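Local coordinates for protein Cry37AA1 (Bacillus thuringiensis, PDB 4RHZ) that binds calcium through a C2-like beta-sandwich and pairs with Cry23Aa1 in a binary complex, probably acting as the smaller partner of an insecticidal toxin, at residues Q72-D78 with P94-S100; N11-E15 with D88-A92; D37-W41 with Y56-I62. All coordinates share one frame. Residues are numbered along the deposited sequence.

Contact 1 of 3, residues Q72-D78 with P94-S100; sequences QMCFYGD and PSQKVCS
Strands 73-78 and 98-100 run antiparallel, their axes 4.5 Å apart at closest and their directions 149° apart. M73-S100 is a hydrogen-bonded pair (M73 N to S100 O 3.1 Å, S100 N to M73 O 2.9 Å), C74-C99 a non-hydrogen-bonded one with CA atoms 3.8 Å apart, and F75-V98 hydrogen-bonded again (F75 N to V98 O 2.9 Å, V98 N to F75 O 3.0 Å). Both cysteines are m; C74 SG and C99 SG join at 2.1 Å (chi3 105°), a cross-strand disulfide in an edge hairpin of the beta-sandwich. F75 (m) and V98 (t) point to the other face, towards V106 of the facing sheet; S100 OG, bonded to V104, lies 4.2 Å from F75 CE1 at the ring edge. Y76 is p, and K97 (chi1 -87°, then p, t, t) ends over its ring face: K97 NZ is 4.2 Å from the Y76 centroid (cation-pi), CE 3.9 Å (CH-pi). Y76 CD1 packs 4.0 Å from P94 CB, K97 NZ donates to P94 O at 2.8 Å, and Y76 OH bonds to D37. The ladder stops after F75-V98, though G77 CA and P94 CA stay 4.8 Å apart; a water bridges G77 N (2.8 Å) and Q96 O (2.7 Å).

Contact 2 of 3, residues N11-E15 with D88-A92; sequences NFYNE and DDILA. With CA (calcium ion), chain D.
The calcium site at one end of the C2-like beta-sandwich is built on D89, and this contact ties it to the end of strand 4-13 in the opposite sheet. D89 OD1 binds the ion at 2.4 Å, E112 supplies the other protein ligand, and three waters complete the observed sphere at 2.0, 2.5 and 2.6 Å from the calcium. N14, extended with a t chi1 and chi2 near 16°, reaches across so that ND2 donates to D89 OD2 at 2.7 Å; one carboxylate thus holds the metal with one oxygen and the asparagine with the other. N14 OD1 bonds to S115 and receives a weak hydrogen bond, 3.4 Å, from the water that lies 2.5 Å from the calcium. No backbone pairing links the segments, whose nearest CA atoms, of N14 and L91, are 7.0 Å apart. The chain turns a corner at L91 (phi/psi -99/-21), where L91 and A92 both face V79 in a classic beta bulge. L91 (chi1 m, chi2 p) points toward strand 4-13, between the sheets: its CG lies 3.5 Å from Y13 O, its CD1 4.1 Å from N14 CG, and its CD2 4.2 Å from F12 CB, near the edge of the F12 ring.

Contact 3 of 3, residues D37-W41 with Y56-I62; sequences DFEIW and YTQTIKI
Y56, I40 and I60 bury the most surface where segment 37-41 packs across the sandwich on strand 56-62. The two run nearly antiparallel, 163° apart end to end, but belong to different sheets; their closest CA atoms, of I40 and Q58, are 6.9 Å apart. Strand 56-62 is regularly extended and presents Y56, Q58, I60 and I62 to the other segment. Facing it, the chain turns a corner at I40 (phi/psi -108/-9), and I40 and W41 both face I27 in a classic beta bulge. Y56 (chi1 t) offers a ring face to the edge of W41 (chi1 t): the five-membered ring of W41 and the Y56 ring make a T-shaped pair, with centroids 4.7 Å apart and planes at 73°, and W41 CD1 is 3.6 Å from Y56 CG. I60 (m, t) sends CD1 to within 3.7 Å of both I40 CG2 and E39 O, and to 4.0 Å from F38 CD1 at the ring edge. F38 (p) also reaches I62, with CZ 4.0 Å from CG2. The polar link is Q58: its NE2 donates to I40 O at 3.3 Å and to a water at 2.6 Å, which in turn donates to E39 O at 2.8 Å. Apolar and aromatic packing therefore dominates this join between sheets, while Q58 and its water bond the carbonyls of I40 and E39, at and just before the bulge.

How the contacts relate
Contact 1 pairs neighbouring strands within one sheet, whereas contacts 2 and 3 each bridge the two four-stranded sheets of the sandwich. Along the chain contact 3 closes before contact 1 opens and is nested within the long loop closed by contact 2; contacts 1 and 2 interleave. The centres of contacts 1 and 2 are about 16 Å apart. Those of contacts 1 and 3 are about 13 Å apart. Contacts 2 and 3, about 19 Å apart between centres, lie on opposite sides of the chain's centre. F75 meets I40, M73 meets I62, and F12 meets W41 and Y56. Strand 89-100 carries D89 of the calcium site and, further along, residues of contact 1 that meet Cry23Aa1, which touches neither contact 2 nor contact 3.

Contact 1 of 3, residues Q72-D78 with P94-S100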
loop_
_atom_site.group_PDB
_atom_site.type_symbol
_atom_site.label_atom_id
_atom_site.label_comp_id
_atom_site.label_asym_id
_atom_site.label_seq_id
_atom_site.Cartn_x
_atom_site.Cartn_y
_atom_site.Cartn_z
ATOM N N GLN B 72 -4.542 -3.598 -20.896
ATOM C CA GLN B 72 -5.581 -2.657 -20.484
ATOM C C GLN B 72 -6.936 -3.335 -20.337
ATOM O O GLN B 72 -7.337 -4.118 -21.184
ATOM C CB GLN B 72 -5.725 -1.532 -21.550
ATOM C CG GLN B 72 -6.818 -0.503 -21.329
ATOM C CD GLN B 72 -6.828 0.637 -22.417
ATOM O OE1 GLN B 72 -5.820 1.342 -22.640
ATOM N NE2 GLN B 72 -7.962 0.788 -23.089
ATOM N N MET B 73 -7.700 -2.957 -19.313
ATOM C CA MET B 73 -9.013 -3.485 -19.209
ATOM C C MET B 73 -9.821 -2.476 -18.486
ATOM O O MET B 73 -9.304 -1.825 -17.562
ATOM C CB MET B 73 -8.900 -4.850 -18.506
ATOM C CG MET B 73 -10.207 -5.535 -18.315
ATOM S SD MET B 73 -10.272 -7.335 -18.690
ATOM C CE MET B 73 -8.721 -7.986 -18.890
ATOM N N CYS B 74 -11.079 -2.292 -18.900
ATOM C CA CYS B 74 -11.884 -1.242 -18.382
ATOM C C CYS B 74 -13.083 -1.867 -17.762
ATOM O O CYS B 74 -13.569 -2.848 -18.290
ATOM C CB CYS B 74 -12.271 -0.269 -19.513
ATOM S SG CYS B 74 -10.837 0.563 -20.244
ATOM N N PHE B 75 -13.596 -1.333 -16.643
ATOM C CA PHE B 75 -14.636 -2.060 -15.911
ATOM C C PHE B 75 -15.727 -1.098 -15.548
ATOM O O PHE B 75 -15.448 0.088 -15.301
ATOM C CB PHE B 75 -14.074 -2.662 -14.605
ATOM C CG PHE B 75 -12.966 -3.648 -14.792
ATOM C CD1 PHE B 75 -11.636 -3.236 -14.742
ATOM C CD2 PHE B 75 -13.238 -5.000 -14.961
ATOM C CE1 PHE B 75 -10.577 -4.154 -14.927
ATOM C CE2 PHE B 75 -12.178 -5.976 -15.079
ATOM C CZ PHE B 75 -10.853 -5.556 -15.110
ATOM N N TYR B 76 -16.954 -1.583 -15.428
ATOM C CA TYR B 76 -18.024 -0.764 -14.824
ATOM C C TYR B 76 -19.104 -1.646 -14.341
ATOM O O TYR B 76 -19.181 -2.802 -14.748
ATOM C CB TYR B 76 -18.623 0.202 -15.847
ATOM C CG TYR B 76 -19.375 -0.433 -17.048
ATOM C CD1 TYR B 76 -20.749 -0.419 -17.083
ATOM C CD2 TYR B 76 -18.695 -0.981 -18.139
ATOM C CE1 TYR B 76 -21.453 -0.919 -18.167
ATOM C CE2 TYR B 76 -19.397 -1.514 -19.233
ATOM C CZ TYR B 76 -20.772 -1.445 -19.219
ATOM O OH TYR B 76 -21.533 -1.915 -20.230
ATOM N N GLY B 77 -19.977 -1.095 -13.525
ATOM C CA GLY B 77 -20.934 -1.917 -12.850
ATOM C C GLY B 77 -22.181 -1.133 -12.541
ATOM O O GLY B 77 -22.136 0.112 -12.365
ATOM N N ASP B 78 -23.285 -1.868 -12.487
ATOM C CA ASP B 78 -24.526 -1.411 -11.914
ATOM C C ASP B 78 -24.786 -2.377 -10.766
ATOM O O ASP B 78 -25.331 -3.467 -10.974
ATOM C CB ASP B 78 -25.694 -1.572 -12.928
ATOM C CG ASP B 78 -26.994 -0.952 -12.428
ATOM O OD1 ASP B 78 -27.192 -0.726 -11.199
ATOM O OD2 ASP B 78 -27.792 -0.557 -13.304
ATOM N N PRO B 94 -23.328 2.591 -13.430
ATOM C CA PRO B 94 -22.744 2.140 -14.677
ATOM C C PRO B 94 -22.219 3.283 -15.535
ATOM O O PRO B 94 -21.527 3.024 -16.462
ATOM C CB PRO B 94 -23.895 1.373 -15.387
ATOM C CG PRO B 94 -25.205 2.050 -14.902
ATOM C CD PRO B 94 -24.794 2.346 -13.353
ATOM N N SER B 95 -22.462 4.534 -15.220
ATOM C CA SER B 95 -21.820 5.522 -16.016
ATOM C C SER B 95 -20.310 5.601 -15.700
ATOM O O SER B 95 -19.555 6.280 -16.403
ATOM C CB SER B 95 -22.482 6.888 -15.813
ATOM O OG SER B 95 -22.349 7.219 -14.433
ATOM N N GLN B 96 -19.839 4.930 -14.662
ATOM C CA GLN B 96 -18.444 5.143 -14.292
ATOM C C GLN B 96 -17.601 3.980 -14.766
ATOM O O GLN B 96 -17.727 2.873 -14.203
ATOM C CB GLN B 96 -18.296 5.292 -12.748
ATOM C CG GLN B 96 -16.803 5.256 -12.324
ATOM C CD GLN B 96 -16.596 5.201 -10.800
ATOM O OE1 GLN B 96 -16.974 4.237 -10.122
ATOM N NE2 GLN B 96 -16.003 6.238 -10.273
ATOM N N LYS B 97 -16.697 4.255 -15.713
ATOM C CA LYS B 97 -15.765 3.314 -16.239
ATOM C C LYS B 97 -14.373 3.561 -15.681
ATOM O O LYS B 97 -13.889 4.728 -15.698
ATOM C CB LYS B 97 -15.678 3.456 -17.785
ATOM C CG LYS B 97 -16.745 2.607 -18.526
ATOM C CD LYS B 97 -18.093 3.327 -18.499
ATOM C CE LYS B 97 -19.151 2.593 -19.406
ATOM N NZ LYS B 97 -20.555 3.063 -19.066
ATOM N N VAL B 98 -13.718 2.505 -15.164
ATOM C CA VAL B 98 -12.313 2.665 -14.647
ATOM C C VAL B 98 -11.480 1.568 -15.220
ATOM O O VAL B 98 -11.873 0.414 -15.133
ATOM C CB VAL B 98 -12.226 2.654 -13.037
ATOM C CG1 VAL B 98 -10.824 3.094 -12.532
ATOM C CG2 VAL B 98 -13.281 3.611 -12.421
ATOM N N CYS B 99 -10.330 1.907 -15.803
ATOM C CA CYS B 99 -9.467 0.928 -16.445
ATOM C C CYS B 99 -8.149 0.737 -15.622
ATOM O O CYS B 99 -7.734 1.628 -14.922
ATOM C CB CYS B 99 -9.084 1.453 -17.883
ATOM S SG CYS B 99 -10.597 2.064 -18.835
ATOM N N SER B 100 -7.467 -0.385 -15.805
ATOM C CA SER B 100 -6.121 -0.553 -15.287
ATOM C C SER B 100 -5.338 -1.568 -16.129
ATOM O O SER B 100 -5.926 -2.352 -16.852
ATOM C CB SER B 100 -6.210 -1.116 -13.855
ATOM O OG SER B 100 -6.962 -2.326 -13.878
HETATM O O HOH W 1 -19.181 1.340 -12.476
#

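Contact 2 of 3, residues N11-E15 with D88-A92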
loop_
_atom_site.group_PDB
_atom_site.type_symbol
_atom_site.label_atom_id
_atom_site.label_comp_id
_atom_site.label_asym_id
_atom_site.label_seq_id
_atom_site.Cartn_x
_atom_site.Cartn_y
_atom_site.Cartn_z
ATOM N N ASN B 11 -14.381 -7.730 -5.140
ATOM C CA ASN B 11 -14.792 -7.562 -3.765
ATOM C C ASN B 11 -15.827 -6.519 -3.615
ATOM O O ASN B 11 -15.686 -5.438 -4.195
ATOM C CB ASN B 11 -13.577 -7.196 -2.933
ATOM C CG ASN B 11 -12.805 -8.415 -2.538
ATOM O OD1 ASN B 11 -13.248 -9.134 -1.674
ATOM N ND2 ASN B 11 -11.695 -8.701 -3.205
ATOM N N PHE B 12 -16.865 -6.836 -2.825
ATOM C CA PHE B 12 -17.989 -5.971 -2.606
ATOM C C PHE B 12 -17.958 -5.392 -1.186
ATOM O O PHE B 12 -17.666 -6.098 -0.270
ATOM C CB PHE B 12 -19.268 -6.765 -2.779
ATOM C CG PHE B 12 -19.402 -7.464 -4.139
ATOM C CD1 PHE B 12 -18.879 -8.751 -4.338
ATOM C CD2 PHE B 12 -20.105 -6.833 -5.202
ATOM C CE1 PHE B 12 -19.033 -9.398 -5.580
ATOM C CE2 PHE B 12 -20.278 -7.457 -6.422
ATOM C CZ PHE B 12 -19.745 -8.757 -6.637
ATOM N N TYR B 13 -18.329 -4.118 -1.000
ATOM C CA TYR B 13 -18.245 -3.454 0.289
ATOM C C TYR B 13 -19.490 -2.642 0.447
ATOM O O TYR B 13 -19.904 -2.003 -0.533
ATOM C CB TYR B 13 -17.035 -2.528 0.334
ATOM C CG TYR B 13 -15.752 -3.240 0.200
ATOM C CD1 TYR B 13 -15.072 -3.740 1.335
ATOM C CD2 TYR B 13 -15.200 -3.443 -1.048
ATOM C CE1 TYR B 13 -13.808 -4.458 1.193
ATOM C CE2 TYR B 13 -13.983 -4.079 -1.203
ATOM C CZ TYR B 13 -13.283 -4.617 -0.079
ATOM O OH TYR B 13 -12.058 -5.269 -0.290
ATOM N N ASN B 14 -20.090 -2.664 1.652
ATOM C CA ASN B 14 -21.279 -1.840 2.006
ATOM C C ASN B 14 -21.278 -1.790 3.532
ATOM O O ASN B 14 -21.561 -2.805 4.150
ATOM C CB ASN B 14 -22.557 -2.505 1.501
ATOM C CG ASN B 14 -23.811 -1.576 1.472
ATOM O OD1 ASN B 14 -23.777 -0.334 1.547
ATOM N ND2 ASN B 14 -24.948 -2.218 1.301
ATOM N N GLU B 15 -20.869 -0.668 4.137
ATOM C CA GLU B 15 -20.825 -0.525 5.604
ATOM C C GLU B 15 -22.225 -0.715 6.205
ATOM O O GLU B 15 -23.161 -0.011 5.823
ATOM C CB GLU B 15 -20.351 0.850 5.999
ATOM C CG GLU B 15 -19.402 0.786 7.164
ATOM C CD GLU B 15 -19.114 2.138 7.802
ATOM O OE1 GLU B 15 -19.978 2.742 8.425
ATOM O OE2 GLU B 15 -17.966 2.571 7.733
ATOM N N ASP B 88 -32.572 1.615 -2.910
ATOM C CA ASP B 88 -31.458 0.678 -2.832
ATOM C C ASP B 88 -30.135 1.383 -2.564
ATOM O O ASP B 88 -29.936 2.513 -3.002
ATOM C CB ASP B 88 -31.366 -0.145 -4.125
ATOM C CG ASP B 88 -32.682 -0.773 -4.499
ATOM O OD1 ASP B 88 -32.811 -2.031 -4.410
ATOM O OD2 ASP B 88 -33.587 0.021 -4.876
ATOM N N ASP B 89 -29.286 0.721 -1.784
ATOM C CA ASP B 89 -27.883 1.040 -1.681
ATOM C C ASP B 89 -27.226 0.904 -3.066
ATOM O O ASP B 89 -27.495 -0.082 -3.783
ATOM C CB ASP B 89 -27.197 0.055 -0.716
ATOM C CG ASP B 89 -27.371 0.449 0.767
ATOM O OD1 ASP B 89 -28.107 1.411 1.053
ATOM O OD2 ASP B 89 -26.753 -0.191 1.655
ATOM N N ILE B 90 -26.385 1.868 -3.447
ATOM C CA ILE B 90 -25.637 1.704 -4.675
ATOM C C ILE B 90 -24.192 1.490 -4.342
ATOM O O ILE B 90 -23.627 2.306 -3.615
ATOM C CB ILE B 90 -25.900 2.912 -5.646
ATOM C CG1 ILE B 90 -27.378 2.861 -6.113
ATOM C CG2 ILE B 90 -25.019 2.833 -6.828
ATOM C CD1 ILE B 90 -28.008 4.092 -6.037
ATOM N N LEU B 91 -23.607 0.399 -4.844
ATOM C CA LEU B 91 -22.205 0.054 -4.715
ATOM C C LEU B 91 -21.417 0.450 -5.986
ATOM O O LEU B 91 -20.157 0.583 -5.906
ATOM C CB LEU B 91 -22.021 -1.461 -4.511
ATOM C CG LEU B 91 -22.265 -2.119 -3.119
ATOM C CD1 LEU B 91 -23.649 -1.750 -2.626
ATOM C CD2 LEU B 91 -22.090 -3.661 -3.073
ATOM N N ALA B 92 -22.119 0.625 -7.137
ATOM C CA ALA B 92 -21.459 1.053 -8.399
ATOM C C ALA B 92 -22.520 1.565 -9.386
ATOM O O ALA B 92 -23.620 0.999 -9.442
ATOM C CB ALA B 92 -20.647 -0.065 -9.038
HETATM CA CA CA D . -26.589 3.198 1.619
HETATM O O HOH W 2 -24.758 2.596 0.087
HETATM O O HOH W 3 -27.620 4.461 0.427
HETATM O O HOH W 4 -25.324 1.153 2.702
#

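Contact 3 of 3, residues D37-W41 with Y56-I62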
loop_
_atom_site.group_PDB
_atom_site.type_symbol
_atom_site.label_atom_id
_atom_site.label_comp_id
_atom_site.label_asym_id
_atom_site.label_seq_id
_atom_site.Cartn_x
_atom_site.Cartn_y
_atom_site.Cartn_z
ATOM N N ASP B 37 -18.121 -5.299 -24.621
ATOM C CA ASP B 37 -18.012 -5.558 -23.228
ATOM C C ASP B 37 -18.590 -6.930 -22.888
ATOM O O ASP B 37 -19.372 -7.511 -23.637
ATOM C CB ASP B 37 -18.693 -4.459 -22.424
ATOM C CG ASP B 37 -20.159 -4.362 -22.741
ATOM O OD1 ASP B 37 -20.878 -3.620 -22.040
ATOM O OD2 ASP B 37 -20.615 -5.028 -23.689
ATOM N N PHE B 38 -18.216 -7.439 -21.728
ATOM C CA PHE B 38 -18.669 -8.763 -21.351
ATOM C C PHE B 38 -18.861 -8.827 -19.853
ATOM O O PHE B 38 -18.174 -8.122 -19.130
ATOM C CB PHE B 38 -17.686 -9.797 -21.887
ATOM C CG PHE B 38 -16.242 -9.527 -21.569
ATOM C CD1 PHE B 38 -15.658 -10.090 -20.439
ATOM C CD2 PHE B 38 -15.447 -8.784 -22.420
ATOM C CE1 PHE B 38 -14.324 -9.892 -20.121
ATOM C CE2 PHE B 38 -14.092 -8.564 -22.149
ATOM C CZ PHE B 38 -13.521 -9.109 -20.959
ATOM N N GLU B 39 -19.827 -9.601 -19.390
ATOM C CA GLU B 39 -19.980 -9.772 -17.954
ATOM C C GLU B 39 -18.930 -10.632 -17.311
ATOM O O GLU B 39 -18.544 -11.688 -17.840
ATOM C CB GLU B 39 -21.356 -10.246 -17.477
ATOM C CG GLU B 39 -22.110 -11.060 -18.402
ATOM C CD GLU B 39 -22.825 -10.199 -19.419
ATOM O OE1 GLU B 39 -22.326 -10.209 -20.583
ATOM O OE2 GLU B 39 -23.851 -9.545 -19.050
ATOM N N ILE B 40 -18.438 -10.119 -16.191
ATOM C CA ILE B 40 -17.581 -10.887 -15.298
ATOM C C ILE B 40 -18.319 -11.254 -14.004
ATOM O O ILE B 40 -17.845 -12.072 -13.227
ATOM C CB ILE B 40 -16.205 -10.162 -15.051
ATOM C CG1 ILE B 40 -16.375 -8.899 -14.187
ATOM C CG2 ILE B 40 -15.564 -9.867 -16.417
ATOM C CD1 ILE B 40 -15.039 -8.285 -13.615
ATOM N N TRP B 41 -19.501 -10.683 -13.813
ATOM C CA TRP B 41 -20.313 -11.024 -12.688
ATOM C C TRP B 41 -21.710 -10.523 -12.928
ATOM O O TRP B 41 -21.900 -9.404 -13.397
ATOM C CB TRP B 41 -19.777 -10.373 -11.396
ATOM C CG TRP B 41 -20.687 -10.531 -10.221
ATOM C CD1 TRP B 41 -20.707 -11.586 -9.349
ATOM C CD2 TRP B 41 -21.721 -9.625 -9.785
ATOM N NE1 TRP B 41 -21.707 -11.407 -8.406
ATOM C CE2 TRP B 41 -22.316 -10.200 -8.623
ATOM C CE3 TRP B 41 -22.192 -8.376 -10.251
ATOM C CZ2 TRP B 41 -23.373 -9.582 -7.928
ATOM C CZ3 TRP B 41 -23.203 -7.737 -9.565
ATOM C CH2 TRP B 41 -23.809 -8.359 -8.394
ATOM N N TYR B 56 -15.858 -12.690 -5.064
ATOM C CA TYR B 56 -16.333 -13.480 -6.164
ATOM C C TYR B 56 -15.139 -13.618 -7.065
ATOM O O TYR B 56 -14.457 -12.641 -7.355
ATOM C CB TYR B 56 -17.449 -12.735 -6.922
ATOM C CG TYR B 56 -17.970 -13.524 -8.081
ATOM C CD1 TYR B 56 -18.857 -14.560 -7.866
ATOM C CD2 TYR B 56 -17.528 -13.286 -9.404
ATOM C CE1 TYR B 56 -19.317 -15.339 -8.895
ATOM C CE2 TYR B 56 -18.006 -14.066 -10.471
ATOM C CZ TYR B 56 -18.893 -15.093 -10.201
ATOM O OH TYR B 56 -19.416 -15.906 -11.203
ATOM N N THR B 57 -14.899 -14.831 -7.517
ATOM C CA THR B 57 -13.793 -15.113 -8.408
ATOM C C THR B 57 -14.332 -15.808 -9.657
ATOM O O THR B 57 -15.267 -16.622 -9.574
ATOM C CB THR B 57 -12.743 -15.954 -7.699
ATOM O OG1 THR B 57 -12.443 -15.333 -6.446
ATOM C CG2 THR B 57 -11.475 -16.064 -8.520
ATOM N N GLN B 58 -13.767 -15.447 -10.815
ATOM C CA GLN B 58 -14.178 -15.946 -12.131
ATOM C C GLN B 58 -13.021 -15.948 -13.106
ATOM O O GLN B 58 -12.233 -14.987 -13.125
ATOM C CB GLN B 58 -15.206 -15.006 -12.715
ATOM C CG GLN B 58 -16.495 -15.637 -12.734
ATOM C CD GLN B 58 -16.970 -15.929 -14.116
ATOM O OE1 GLN B 58 -16.929 -17.057 -14.575
ATOM N NE2 GLN B 58 -17.473 -14.912 -14.767
ATOM N N THR B 59 -12.947 -17.000 -13.927
ATOM C CA THR B 59 -12.004 -17.082 -15.021
ATOM C C THR B 59 -12.755 -17.231 -16.335
ATOM O O THR B 59 -13.736 -17.971 -16.422
ATOM C CB THR B 59 -10.966 -18.190 -14.800
ATOM O OG1 THR B 59 -10.328 -17.933 -13.564
ATOM C CG2 THR B 59 -9.851 -18.172 -15.922
ATOM N N ILE B 60 -12.272 -16.512 -17.341
ATOM C CA ILE B 60 -12.960 -16.297 -18.630
ATOM C C ILE B 60 -11.896 -16.386 -19.706
ATOM O O ILE B 60 -10.741 -15.965 -19.498
ATOM C CB ILE B 60 -13.518 -14.833 -18.729
ATOM C CG1 ILE B 60 -14.616 -14.569 -17.727
ATOM C CG2 ILE B 60 -14.147 -14.555 -20.072
ATOM C CD1 ILE B 60 -15.207 -13.214 -17.931
ATOM N N LYS B 61 -12.239 -16.873 -20.883
ATOM C CA LYS B 61 -11.215 -16.831 -21.922
ATOM C C LYS B 61 -11.382 -15.598 -22.770
ATOM O O LYS B 61 -12.502 -15.258 -23.154
ATOM C CB LYS B 61 -11.293 -18.092 -22.743
ATOM C CG LYS B 61 -10.435 -19.220 -22.164
ATOM C CD LYS B 61 -11.261 -20.375 -21.722
ATOM C CE LYS B 61 -10.357 -21.590 -21.426
ATOM N NZ LYS B 61 -9.610 -21.971 -22.679
ATOM N N ILE B 62 -10.284 -14.897 -23.056
ATOM C CA ILE B 62 -10.387 -13.638 -23.733
ATOM C C ILE B 62 -9.239 -13.368 -24.699
ATOM O O ILE B 62 -8.199 -13.983 -24.599
ATOM C CB ILE B 62 -10.485 -12.434 -22.759
ATOM C CG1 ILE B 62 -9.192 -12.204 -22.033
ATOM C CG2 ILE B 62 -11.698 -12.536 -21.791
ATOM C CD1 ILE B 62 -9.260 -10.948 -21.150
HETATM O O HOH W 5 -18.674 -14.302 -16.949
#